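Long-range contacts in succinate dehydrogenase subunit B (Mycolicibacterium smegmatis MC2 51, PDB 6LUM), which probably carries electrons from succinate oxidation through its three iron-sulfur clusters toward the membrane subunits of the complex: residues J[26-31]-J[46-51]; J[31-36]-J[123-128]; J[145-150]-J[208-213]. One frame throughout, in Å; residues are numbered along the deposited sequence.

Interaction 1 (J[26-31]-J[46-51])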
loop_
_atom_site.group_PDB
_atom_site.type_symbol
_atom_site.label_atom_id
_atom_site.label_comp_id
_atom_site.label_asym_id
_atom_site.label_seq_id
_atom_site.Cartn_x
_atom_site.Cartn_y
_atom_site.Cartn_z
ATOM N N VAL J 26 51.419 -5.848 28.136
ATOM C CA VAL J 26 50.647 -6.677 27.225
ATOM C C VAL J 26 50.889 -6.252 25.779
ATOM O O VAL J 26 51.126 -5.080 25.476
ATOM C CB VAL J 26 49.159 -6.575 27.596
ATOM C CG1 VAL J 26 48.294 -7.348 26.636
ATOM C CG2 VAL J 26 48.947 -7.073 28.999
ATOM N N THR J 27 50.844 -7.226 24.879
ATOM C CA THR J 27 51.009 -6.993 23.452
ATOM C C THR J 27 49.654 -7.087 22.769
ATOM O O THR J 27 48.869 -7.989 23.069
ATOM C CB THR J 27 51.974 -8.010 22.844
ATOM O OG1 THR J 27 53.303 -7.738 23.297
ATOM C CG2 THR J 27 51.941 -7.948 21.338
ATOM N N LEU J 28 49.375 -6.151 21.870
ATOM C CA LEU J 28 48.177 -6.177 21.047
ATOM C C LEU J 28 48.562 -6.487 19.613
ATOM O O LEU J 28 49.647 -6.117 19.162
ATOM C CB LEU J 28 47.430 -4.845 21.091
ATOM C CG LEU J 28 47.190 -4.172 22.438
ATOM C CD1 LEU J 28 46.648 -2.791 22.203
ATOM C CD2 LEU J 28 46.231 -4.965 23.280
ATOM N N LYS J 29 47.676 -7.165 18.898
ATOM C CA LYS J 29 47.882 -7.493 17.493
ATOM C C LYS J 29 46.706 -6.942 16.708
ATOM O O LYS J 29 45.693 -7.621 16.546
ATOM C CB LYS J 29 48.014 -8.993 17.290
ATOM C CG LYS J 29 49.433 -9.500 17.297
ATOM C CD LYS J 29 49.472 -10.973 16.991
ATOM C CE LYS J 29 48.931 -11.247 15.609
ATOM N NZ LYS J 29 48.950 -12.701 15.303
ATOM N N ILE J 30 46.830 -5.742 16.221
ATOM C CA ILE J 30 45.744 -5.123 15.481
ATOM C C ILE J 30 45.812 -5.642 14.058
ATOM O O ILE J 30 46.879 -6.033 13.586
ATOM C CB ILE J 30 45.848 -3.591 15.524
ATOM C CG1 ILE J 30 46.074 -3.103 16.946
ATOM C CG2 ILE J 30 44.569 -2.975 15.040
ATOM C CD1 ILE J 30 44.956 -3.386 17.849
ATOM N N ALA J 31 44.675 -5.667 13.375
ATOM C CA ALA J 31 44.632 -6.052 11.970
ATOM C C ALA J 31 44.432 -4.791 11.149
ATOM O O ALA J 31 43.310 -4.413 10.817
ATOM C CB ALA J 31 43.528 -7.064 11.721
ATOM N N PHE J 46 51.752 -4.146 18.764
ATOM C CA PHE J 46 52.114 -3.049 19.646
ATOM C C PHE J 46 52.334 -3.575 21.054
ATOM O O PHE J 46 51.761 -4.590 21.443
ATOM C CB PHE J 46 51.027 -1.991 19.687
ATOM C CG PHE J 46 50.696 -1.409 18.355
ATOM C CD1 PHE J 46 49.626 -1.879 17.630
ATOM C CD2 PHE J 46 51.444 -0.379 17.834
ATOM C CE1 PHE J 46 49.316 -1.339 16.413
ATOM C CE2 PHE J 46 51.131 0.161 16.618
ATOM C CZ PHE J 46 50.067 -0.320 15.909
ATOM N N ARG J 47 53.142 -2.866 21.829
ATOM C CA ARG J 47 53.395 -3.228 23.215
ATOM C C ARG J 47 52.992 -2.074 24.114
ATOM O O ARG J 47 53.598 -1.000 24.056
ATOM C CB ARG J 47 54.861 -3.586 23.438
ATOM C CG ARG J 47 55.217 -3.761 24.895
ATOM C CD ARG J 47 56.609 -4.319 25.043
ATOM N NE ARG J 47 56.791 -5.487 24.191
ATOM C CZ ARG J 47 56.507 -6.727 24.564
ATOM N NH1 ARG J 47 56.699 -7.736 23.726
ATOM N NH2 ARG J 47 56.035 -6.959 25.780
ATOM N N VAL J 48 51.985 -2.297 24.949
ATOM C CA VAL J 48 51.414 -1.244 25.779
ATOM C C VAL J 48 51.349 -1.723 27.222
ATOM O O VAL J 48 51.244 -2.930 27.464
ATOM C CB VAL J 48 50.023 -0.847 25.272
ATOM C CG1 VAL J 48 50.112 -0.352 23.864
ATOM C CG2 VAL J 48 49.099 -2.025 25.337
ATOM N N PRO J 49 51.403 -0.833 28.209
ATOM C CA PRO J 49 51.290 -1.273 29.599
ATOM C C PRO J 49 49.842 -1.474 29.998
ATOM O O PRO J 49 48.949 -0.756 29.548
ATOM C CB PRO J 49 51.923 -0.119 30.379
ATOM C CG PRO J 49 51.641 1.047 29.554
ATOM C CD PRO J 49 51.711 0.600 28.124
ATOM N N CYS J 50 49.616 -2.460 30.856
ATOM C CA CYS J 50 48.290 -2.806 31.332
ATOM C C CYS J 50 48.239 -2.654 32.843
ATOM O O CYS J 50 49.268 -2.537 33.507
ATOM C CB CYS J 50 47.920 -4.235 30.924
ATOM S SG CYS J 50 46.312 -4.813 31.480
ATOM N N LEU J 51 47.032 -2.648 33.385
ATOM C CA LEU J 51 46.788 -2.554 34.816
ATOM C C LEU J 51 45.712 -3.548 35.206
ATOM O O LEU J 51 45.115 -4.205 34.350
ATOM C CB LEU J 51 46.350 -1.136 35.218
ATOM C CG LEU J 51 47.369 -0.056 35.570
ATOM C CD1 LEU J 51 48.178 -0.505 36.763
ATOM C CD2 LEU J 51 48.256 0.309 34.404
#

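Interaction 2 (J[31-36]-J[123-128])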
loop_
_atom_site.group_PDB
_atom_site.type_symbol
_atom_site.label_atom_id
_atom_site.label_comp_id
_atom_site.label_asym_id
_atom_site.label_seq_id
_atom_site.Cartn_x
_atom_site.Cartn_y
_atom_site.Cartn_z
ATOM N N ALA J 31 44.675 -5.667 13.375
ATOM C CA ALA J 31 44.632 -6.052 11.970
ATOM C C ALA J 31 44.432 -4.791 11.149
ATOM O O ALA J 31 43.310 -4.413 10.817
ATOM C CB ALA J 31 43.528 -7.064 11.721
ATOM N N ARG J 32 45.534 -4.130 10.811
ATOM C CA ARG J 32 45.465 -2.844 10.146
ATOM C C ARG J 32 45.078 -3.007 8.686
ATOM O O ARG J 32 45.417 -3.999 8.037
ATOM C CB ARG J 32 46.804 -2.122 10.243
ATOM C CG ARG J 32 47.444 -2.190 11.612
ATOM C CD ARG J 32 46.758 -1.260 12.589
ATOM N NE ARG J 32 46.621 0.082 12.046
ATOM C CZ ARG J 32 47.571 1.004 12.095
ATOM N NH1 ARG J 32 48.731 0.736 12.667
ATOM N NH2 ARG J 32 47.360 2.198 11.572
ATOM N N PHE J 33 44.365 -2.008 8.177
ATOM C CA PHE J 33 43.955 -1.957 6.779
ATOM C C PHE J 33 43.723 -0.501 6.427
ATOM O O PHE J 33 42.805 0.118 6.964
ATOM C CB PHE J 33 42.692 -2.770 6.548
ATOM C CG PHE J 33 41.971 -2.428 5.275
ATOM C CD1 PHE J 33 42.363 -2.977 4.074
ATOM C CD2 PHE J 33 40.893 -1.573 5.280
ATOM C CE1 PHE J 33 41.698 -2.664 2.908
ATOM C CE2 PHE J 33 40.230 -1.261 4.118
ATOM C CZ PHE J 33 40.631 -1.806 2.934
ATOM N N ASN J 34 44.534 0.037 5.546
ATOM C CA ASN J 34 44.419 1.424 5.121
ATOM C C ASN J 34 43.611 1.485 3.840
ATOM O O ASN J 34 43.931 0.767 2.889
ATOM C CB ASN J 34 45.803 2.021 4.897
ATOM C CG ASN J 34 45.876 3.489 5.247
ATOM O OD1 ASN J 34 44.867 4.134 5.501
ATOM N ND2 ASN J 34 47.086 4.022 5.277
ATOM N N PRO J 35 42.565 2.289 3.764
ATOM C CA PRO J 35 41.674 2.216 2.603
ATOM C C PRO J 35 42.222 2.903 1.370
ATOM O O PRO J 35 41.807 2.578 0.254
ATOM C CB PRO J 35 40.409 2.919 3.100
ATOM C CG PRO J 35 40.912 3.896 4.064
ATOM C CD PRO J 35 42.074 3.252 4.758
ATOM N N GLU J 36 43.121 3.864 1.542
ATOM C CA GLU J 36 43.625 4.579 0.379
ATOM C C GLU J 36 45.138 4.599 0.265
ATOM O O GLU J 36 45.656 4.454 -0.843
ATOM C CB GLU J 36 43.113 6.029 0.370
ATOM C CG GLU J 36 43.689 6.911 1.461
ATOM C CD GLU J 36 43.223 8.341 1.362
ATOM O OE1 GLU J 36 42.391 8.630 0.479
ATOM O OE2 GLU J 36 43.704 9.177 2.151
ATOM N N LEU J 123 30.567 -7.277 7.605
ATOM C CA LEU J 123 30.308 -5.939 7.127
ATOM C C LEU J 123 31.553 -5.382 6.453
ATOM O O LEU J 123 32.671 -5.743 6.824
ATOM C CB LEU J 123 29.887 -5.021 8.281
ATOM C CG LEU J 123 28.640 -5.390 9.074
ATOM C CD1 LEU J 123 28.627 -4.647 10.363
ATOM C CD2 LEU J 123 27.415 -5.056 8.296
ATOM N N PRO J 124 31.393 -4.508 5.461
ATOM C CA PRO J 124 32.550 -4.000 4.707
ATOM C C PRO J 124 33.457 -3.142 5.574
ATOM O O PRO J 124 33.023 -2.148 6.153
ATOM C CB PRO J 124 31.904 -3.176 3.589
ATOM C CG PRO J 124 30.503 -3.638 3.528
ATOM C CD PRO J 124 30.125 -4.029 4.900
ATOM N N VAL J 125 34.730 -3.519 5.644
ATOM C CA VAL J 125 35.698 -2.746 6.407
ATOM C C VAL J 125 35.975 -1.430 5.698
ATOM O O VAL J 125 36.097 -1.383 4.468
ATOM C CB VAL J 125 36.983 -3.564 6.598
ATOM C CG1 VAL J 125 37.949 -2.834 7.458
ATOM C CG2 VAL J 125 36.655 -4.888 7.220
ATOM N N GLU J 126 36.066 -0.345 6.468
ATOM C CA GLU J 126 36.388 0.968 5.930
ATOM C C GLU J 126 37.766 1.454 6.324
ATOM O O GLU J 126 38.389 2.185 5.560
ATOM C CB GLU J 126 35.351 1.995 6.384
ATOM C CG GLU J 126 33.964 1.728 5.858
ATOM C CD GLU J 126 33.876 1.854 4.351
ATOM O OE1 GLU J 126 33.513 2.942 3.863
ATOM O OE2 GLU J 126 34.168 0.866 3.649
ATOM N N LYS J 127 38.248 1.074 7.498
ATOM C CA LYS J 127 39.615 1.304 7.930
ATOM C C LYS J 127 39.893 0.269 9.008
ATOM O O LYS J 127 39.103 -0.661 9.196
ATOM C CB LYS J 127 39.794 2.753 8.404
ATOM C CG LYS J 127 41.199 3.282 8.269
ATOM C CD LYS J 127 41.188 4.765 8.050
ATOM C CE LYS J 127 42.566 5.344 8.209
ATOM N NZ LYS J 127 43.157 4.975 9.510
ATOM N N ASP J 128 40.996 0.409 9.714
ATOM C CA ASP J 128 41.253 -0.528 10.794
ATOM C C ASP J 128 40.180 -0.423 11.861
ATOM O O ASP J 128 39.872 0.668 12.332
ATOM C CB ASP J 128 42.632 -0.265 11.373
ATOM C CG ASP J 128 42.935 1.194 11.468
ATOM O OD1 ASP J 128 43.781 1.664 10.679
ATOM O OD2 ASP J 128 42.346 1.875 12.325
#

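Interaction 3 (J[145-150]-J[208-213])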
loop_
_atom_site.group_PDB
_atom_site.type_symbol
_atom_site.label_atom_id
_atom_site.label_comp_id
_atom_site.label_asym_id
_atom_site.label_seq_id
_atom_site.Cartn_x
_atom_site.Cartn_y
_atom_site.Cartn_z
ATOM N N PRO J 145 10.574 -1.152 12.005
ATOM C CA PRO J 145 10.758 -1.133 13.458
ATOM C C PRO J 145 10.144 0.080 14.143
ATOM O O PRO J 145 10.771 0.722 14.977
ATOM C CB PRO J 145 12.281 -1.129 13.596
ATOM C CG PRO J 145 12.707 -0.335 12.443
ATOM C CD PRO J 145 11.767 -0.640 11.315
ATOM N N PHE J 146 8.903 0.395 13.791
ATOM C CA PHE J 146 8.200 1.510 14.400
ATOM C C PHE J 146 6.759 1.113 14.650
ATOM O O PHE J 146 6.229 0.201 14.019
ATOM C CB PHE J 146 8.262 2.758 13.531
ATOM C CG PHE J 146 8.106 2.487 12.073
ATOM C CD1 PHE J 146 6.862 2.292 11.524
ATOM C CD2 PHE J 146 9.202 2.447 11.248
ATOM C CE1 PHE J 146 6.721 2.056 10.190
ATOM C CE2 PHE J 146 9.060 2.207 9.911
ATOM C CZ PHE J 146 7.820 2.012 9.383
ATOM N N LEU J 147 6.127 1.808 15.582
ATOM C CA LEU J 147 4.753 1.495 15.939
ATOM C C LEU J 147 3.816 2.010 14.858
ATOM O O LEU J 147 3.741 3.218 14.621
ATOM C CB LEU J 147 4.401 2.121 17.282
ATOM C CG LEU J 147 3.387 1.366 18.126
ATOM C CD1 LEU J 147 4.092 0.280 18.892
ATOM C CD2 LEU J 147 2.669 2.296 19.058
ATOM N N VAL J 148 3.112 1.102 14.200
ATOM C CA VAL J 148 2.088 1.469 13.234
ATOM C C VAL J 148 0.742 1.421 13.936
ATOM O O VAL J 148 0.423 0.438 14.612
ATOM C CB VAL J 148 2.115 0.532 12.021
ATOM C CG1 VAL J 148 1.013 0.891 11.063
ATOM C CG2 VAL J 148 3.454 0.611 11.329
ATOM N N THR J 149 -0.046 2.488 13.792
ATOM C CA THR J 149 -1.285 2.654 14.539
ATOM C C THR J 149 -2.336 3.333 13.666
ATOM O O THR J 149 -2.168 3.493 12.456
ATOM C CB THR J 149 -1.043 3.432 15.833
ATOM O OG1 THR J 149 -0.291 4.616 15.545
ATOM C CG2 THR J 149 -0.322 2.573 16.852
ATOM N N SER J 150 -3.424 3.758 14.310
ATOM C CA SER J 150 -4.680 4.032 13.614
ATOM C C SER J 150 -4.625 5.300 12.769
ATOM O O SER J 150 -4.712 5.240 11.538
ATOM C CB SER J 150 -5.806 4.138 14.636
ATOM O OG SER J 150 -7.019 4.513 14.014
ATOM N N ASP J 208 3.944 -6.539 20.853
ATOM C CA ASP J 208 3.471 -5.311 21.479
ATOM C C ASP J 208 1.977 -5.186 21.231
ATOM O O ASP J 208 1.536 -5.212 20.079
ATOM C CB ASP J 208 4.206 -4.099 20.915
ATOM C CG ASP J 208 4.039 -2.874 21.766
ATOM O OD1 ASP J 208 3.490 -2.995 22.871
ATOM O OD2 ASP J 208 4.462 -1.785 21.338
ATOM N N SER J 209 1.202 -5.043 22.306
ATOM C CA SER J 209 -0.251 -5.033 22.180
ATOM C C SER J 209 -0.737 -3.872 21.331
ATOM O O SER J 209 -1.636 -4.036 20.501
ATOM C CB SER J 209 -0.892 -4.977 23.556
ATOM O OG SER J 209 -0.316 -5.944 24.396
ATOM N N ARG J 210 -0.168 -2.690 21.526
ATOM C CA ARG J 210 -0.655 -1.500 20.837
ATOM C C ARG J 210 -0.021 -1.335 19.467
ATOM O O ARG J 210 0.494 -0.278 19.130
ATOM C CB ARG J 210 -0.418 -0.269 21.697
ATOM C CG ARG J 210 0.791 -0.327 22.583
ATOM C CD ARG J 210 0.999 1.019 23.218
ATOM N NE ARG J 210 2.075 1.030 24.196
ATOM C CZ ARG J 210 3.345 1.287 23.910
ATOM N NH1 ARG J 210 3.707 1.547 22.668
ATOM N NH2 ARG J 210 4.253 1.276 24.869
ATOM N N ASP J 211 -0.078 -2.377 18.653
ATOM C CA ASP J 211 0.478 -2.346 17.312
ATOM C C ASP J 211 -0.524 -2.947 16.338
ATOM O O ASP J 211 -1.268 -3.867 16.677
ATOM C CB ASP J 211 1.805 -3.107 17.248
ATOM C CG ASP J 211 2.632 -2.730 16.044
ATOM O OD1 ASP J 211 2.446 -1.622 15.515
ATOM O OD2 ASP J 211 3.468 -3.545 15.619
ATOM N N GLU J 212 -0.543 -2.414 15.122
ATOM C CA GLU J 212 -1.491 -2.833 14.100
ATOM C C GLU J 212 -0.788 -3.301 12.835
ATOM O O GLU J 212 -1.332 -3.180 11.739
ATOM C CB GLU J 212 -2.462 -1.706 13.767
ATOM C CG GLU J 212 -3.005 -0.990 14.971
ATOM C CD GLU J 212 -3.802 0.232 14.596
ATOM O OE1 GLU J 212 -4.078 0.411 13.392
ATOM O OE2 GLU J 212 -4.151 1.016 15.501
ATOM N N ALA J 213 0.429 -3.811 12.963
ATOM C CA ALA J 213 1.121 -4.393 11.823
ATOM C C ALA J 213 1.875 -5.651 12.225
ATOM O O ALA J 213 2.859 -6.020 11.577
ATOM C CB ALA J 213 2.071 -3.389 11.179
#

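Interaction 1 (J[26-31]-J[46-51])
I30 and F46 share one first torsion: CG1 of I30 (chi1 -48°) and CG of F46 (chi1 -58°) each stand anti to their own carbonyl carbon, beside the backbone N. The two side chains cross at about a right angle. I30 CG1 comes in at the edge of the F46 ring, close to the ring plane, and meets CE1 at 3.7 Å.

Beside them runs the backbone of a beta hairpin, strand 27-32 against strand 42-47, part of the mixed sheet of the 2Fe-2S cluster-binding domain. L28 and F46 are an antiparallel hydrogen-bonded pair. L28 N donates to F46 O at 2.9 Å, and F46 N donates back to L28 O at 2.9 Å. V48 N then reaches V26 O at 3.0 Å, with the N-H nearly straight at 167°. T27 and R47 form the non-hydrogen-bonded pair between these bonds. The backbone of T27 turns instead to L113 and I115, so strand 27-32 is held on both edges.

L28 and F46 project from one face of the sheet. L28 CD1 lies 4.1 Å from V48 CG2, and both side chains also touch V63 of helix 56-67. Further along, V26 CG2 packs on C50 CB at 3.6 Å. T27 and R47 project from the other face. There T27 OG1 sits over one face of the R47 guanidinium, offset toward its rim and 3.4 Å from NH1. No hydrogen bond forms between them.

The chemistry is therefore divided. Backbone hydrogen bonds set the register of the hairpin, and the apolar side chains of L28 and V48 meet helix 56-67. On the side of T27 and R47 the hydroxyl and the guanidinium are near neighbours, and the polar side chains add no directed bond to the pairing.

Interaction 2 (J[31-36]-J[123-128])
R32 to P35 meet V125 to D128 in a mixed contact of a salt bridge, apolar packing and a CA-H...O approach to the backbone. It lies where strand 27-32 runs out into a loop beside the short strand 125-127. No hydrogen bond links the two segments.

The charged part is at R32 and D128, whose side chains lie alongside each other and point the same way. D128 OD1 approaches the edge of the R32 guanidinium, in its plane, 3.5 Å from NE. The carboxylate itself is turned 75° from that plane. A chi1 of 40° sets CG of D128 between its backbone N and carbonyl carbon, where it lies 3.9 Å from R32 NE. K127 NZ adds a second positive charge, 3.6 Å from D128 OD1, and the three residues form a salt-bridge network. R32 NH1 also bridges to D68, and D128 OD2 accepts from T72 N.

E126 and K127 form a classic beta bulge against strand 130-131. K127 CA comes within 3.5 Å of F33 O in a CA-H...O contact. The aliphatic chain of K127 crosses the P35 ring, with CG 3.6 Å from CD of P35. CE of K127 lies 3.8 Å from N34 OD1. An alanine at K127 would probably leave P35 CD without its aliphatic neighbour and D128 OD1 with one positive partner fewer.

P35 CB also rests on E126 O at 3.3 Å. F33 CD2 meets V125 CG1 at 3.9 Å, the two side chains crossing at a slant. On the side of subunit A, R500 of that chain packs on P35, and its Y501 packs on E126 and K127.

Interaction 3 (J[145-150]-J[208-213])
The loop 208-213, with an inverse gamma turn centred on R210, meets the loop 145-150, and V148 forms both hydrogen bonds between them. V148 N donates to D211 OD1 at 3.1 Å, meeting that oxygen nearly in line with its C-O bond. E212 N in turn donates to V148 O at 3.1 Å. V148 is thus gripped through its N-H and its carbonyl oxygen, once by a side chain and once by backbone. The other oxygen of D211, OD2, bridges to R217, which is likely to hold the carboxylate in this position.

The L147 side chain packs against R210. Its CD2 is 3.4 Å from R210 O and comes in at the edge of the R210 guanidinium, in the plane of the group, 3.8 Å from NH1. The L147 and R210 side chains cross at about a right angle. T149 CG2 stands 3.7 Å from R210 O. The E212 chain is extended beyond CG (chi2 172°) and lies next to the backbone of T149 and S150. OE2 of E212 is 3.6 Å from S150 CB, but the carboxylate makes no hydrogen bond to S150 N. V148 CB packs on A213 CB at 4.0 Å.

Subunits A and D both reach this place. K153 of subunit A donates to L147 O, and H30 of subunit D packs on E212. Within the chain, A213 is the N-cap residue of helix 214-221, which also carries R217, and F205 of helix 196-206 touches both L147 and D211.

In the fold
Interactions 1 and 2 are neighbours, with centres about 19 Å apart. They share A31 and strand 27-32, and F46 CZ touches R32 NH1 at 3.7 Å. Their segments alternate along the chain, and all four belong to the 2Fe-2S cluster-binding domain. Interaction 2 thus ties the far end of the hairpin strand to strand 125-127. Interaction 3 comes later in the sequence and lies across the chain's centre from both. Its centre is about 48 Å from that of interaction 1 and 39 Å from that of interaction 2. It joins two loops, one of them in the 4Fe-4S dicluster domain. Subunit A borders interactions 2 and 3, and subunit D also reaches interaction 3, consistent with a subunit that bridges its partners.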